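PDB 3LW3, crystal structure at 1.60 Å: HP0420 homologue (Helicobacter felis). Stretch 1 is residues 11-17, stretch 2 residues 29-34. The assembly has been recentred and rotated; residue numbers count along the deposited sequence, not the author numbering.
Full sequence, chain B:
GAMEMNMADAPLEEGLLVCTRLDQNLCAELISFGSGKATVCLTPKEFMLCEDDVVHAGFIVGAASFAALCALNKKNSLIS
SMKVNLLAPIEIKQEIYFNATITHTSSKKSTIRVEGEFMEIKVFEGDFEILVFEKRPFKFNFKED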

# COMPACT_ATOMS: atom_id res chain seq x y z
N PRO B 11 -3.16 25.99 5.07
CA PRO B 11 -3.51 24.56 5.10
C PRO B 11 -2.29 23.77 5.56
O PRO B 11 -1.16 24.14 5.19
CB PRO B 11 -3.80 24.21 3.62
CG PRO B 11 -3.79 25.51 2.86
CD PRO B 11 -3.05 26.52 3.70
N LEU B 12 -2.51 22.72 6.36
CA LEU B 12 -1.43 21.82 6.77
C LEU B 12 -0.61 21.34 5.56
O LEU B 12 0.61 21.20 5.61
CB LEU B 12 -2.01 20.64 7.57
CG LEU B 12 -1.02 19.55 7.94
CD1 LEU B 12 -0.25 20.00 9.16
CD2 LEU B 12 -1.79 18.24 8.21
N GLU B 13 -1.28 21.11 4.43
CA GLU B 13 -0.57 20.62 3.25
C GLU B 13 0.34 21.65 2.60
O GLU B 13 1.17 21.31 1.78
CB GLU B 13 -1.55 20.08 2.23
CG GLU B 13 -2.20 18.82 2.67
CD GLU B 13 -3.34 19.05 3.66
OE1 GLU B 13 -3.82 20.22 3.78
OE2 GLU B 13 -3.77 18.04 4.29
N GLU B 14 0.19 22.92 2.96
CA GLU B 14 0.99 23.94 2.31
C GLU B 14 2.49 23.55 2.21
O GLU B 14 3.07 23.71 1.13
CB GLU B 14 0.81 25.32 3.00
CG GLU B 14 1.35 26.53 2.21
CD GLU B 14 0.45 26.91 1.06
OE1 GLU B 14 -0.78 26.94 1.26
OE2 GLU B 14 0.97 27.18 -0.05
N GLY B 15 3.11 23.05 3.28
CA GLY B 15 4.54 22.72 3.21
C GLY B 15 4.84 21.27 2.80
O GLY B 15 5.99 20.78 2.86
N LEU B 16 3.80 20.57 2.36
CA LEU B 16 3.98 19.15 2.02
C LEU B 16 4.44 19.05 0.56
O LEU B 16 3.74 19.51 -0.36
CB LEU B 16 2.68 18.41 2.24
CG LEU B 16 2.80 16.92 1.99
CD1 LEU B 16 3.58 16.33 3.13
CD2 LEU B 16 1.42 16.32 1.88
N LEU B 17 5.63 18.50 0.37
CA LEU B 17 6.28 18.41 -0.94
C LEU B 17 6.03 17.11 -1.68
O LEU B 17 6.25 17.04 -2.89
CB LEU B 17 7.80 18.57 -0.77
CG LEU B 17 8.28 19.84 -0.04
CD1 LEU B 17 9.78 20.03 -0.29
CD2 LEU B 17 7.46 21.03 -0.48
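Stretch 2 (29-34) ELISFG

A strand can pack against an irregular segment without a single direct hydrogen bond between them, relying on the few side chains that face the partner. Residues 29-34 of this HP0420 homologue illustrate the principle, with the usual alternation of a strand interrupted. The stretch is a strand, whereas P11 to L17 form a compact turn, held by E14 N to P11 O (2.9 Å) and L16 N to E13 O (2.8 Å). L12 lies nearest S32 (7.4 Å between their CA atoms) and L16 nearest F33 (8.3 Å between theirs), and the turn crosses the strand obliquely.

L30 and F33, three residues apart, contribute most of the strand's contact; between them I31, at phi/psi -106/-46, departs from extended values, and I31 and S32 both point their CA-to-CB bonds away. L30 is t,p, one of the two common leucine rotamers, as are L12 and L16. At L12 and L16 the CA-to-CB bonds are already directed toward the strand, and t,p places L12 CD2 against L30 and L16 CD1 over the F33 ring. L12 CD2 makes an apolar contact with L30 CG at 3.3 Å and closely approaches a carbonyl, L30 O, at 3.2 Å. L16 CD2 meets L30 CD2 at 4.0 Å.

F33 adopts chi1 65° (p) with chi2 -75°, which carries its ring in among L12, G15 and L16. L16 CD1 sits over one face, 4.2 Å from the centroid and only 6° off the normal, a CH-pi contact, while L12 O approaches the ring edge, 3.2 Å from F33 CE1. At G15 the backbone itself comes close, its C 3.7 Å from F33 CZ.

E13 points away at CB, but its m,p side chain brings the carboxylate back: OE2 lies 4.0 Å from L30 CB. A water links the two stretches, its O 2.9 Å from E13 OE2 and 2.5 Å from L30 O.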

# COMPACT_ATOMS: atom_id res chain seq x y z
N GLU B 29 -6.10 10.82 6.12
CA GLU B 29 -6.02 12.26 6.41
C GLU B 29 -4.67 12.61 7.06
O GLU B 29 -4.26 11.96 8.05
CB GLU B 29 -7.17 12.70 7.33
CG GLU B 29 -7.07 14.17 7.68
CD GLU B 29 -8.09 14.58 8.74
OE1 GLU B 29 -8.60 13.71 9.49
OE2 GLU B 29 -8.37 15.79 8.86
N LEU B 30 -4.00 13.63 6.52
CA LEU B 30 -2.74 14.05 7.09
C LEU B 30 -3.05 14.82 8.36
O LEU B 30 -3.85 15.75 8.32
CB LEU B 30 -2.03 14.99 6.14
CG LEU B 30 -0.69 15.55 6.60
CD1 LEU B 30 0.35 14.47 6.93
CD2 LEU B 30 -0.22 16.51 5.53
N ILE B 31 -2.37 14.46 9.44
CA ILE B 31 -2.54 15.06 10.76
C ILE B 31 -1.36 15.98 11.12
O ILE B 31 -1.58 17.12 11.59
CB ILE B 31 -2.72 14.02 11.84
CG1 ILE B 31 -3.85 13.04 11.51
CG2 ILE B 31 -2.89 14.72 13.18
CD1 ILE B 31 -5.17 13.73 11.36
N SER B 32 -0.13 15.54 10.89
CA SER B 32 1.02 16.39 11.16
C SER B 32 2.23 15.82 10.43
O SER B 32 2.23 14.64 10.01
CB SER B 32 1.33 16.37 12.65
OG SER B 32 1.50 15.04 13.11
N PHE B 33 3.26 16.64 10.30
CA PHE B 33 4.52 16.19 9.74
C PHE B 33 5.59 17.19 10.09
O PHE B 33 5.28 18.36 10.39
CB PHE B 33 4.48 15.99 8.22
CG PHE B 33 4.27 17.26 7.43
CD1 PHE B 33 3.00 17.87 7.38
CD2 PHE B 33 5.34 17.87 6.77
CE1 PHE B 33 2.80 19.04 6.64
CE2 PHE B 33 5.14 19.03 6.05
CZ PHE B 33 3.89 19.62 5.99
N GLY B 34 6.83 16.74 10.04
CA GLY B 34 7.94 17.59 10.38
C GLY B 34 8.90 16.95 11.35
O GLY B 34 8.59 15.95 12.06
O HOH W 1 -5.02 17.32 6.76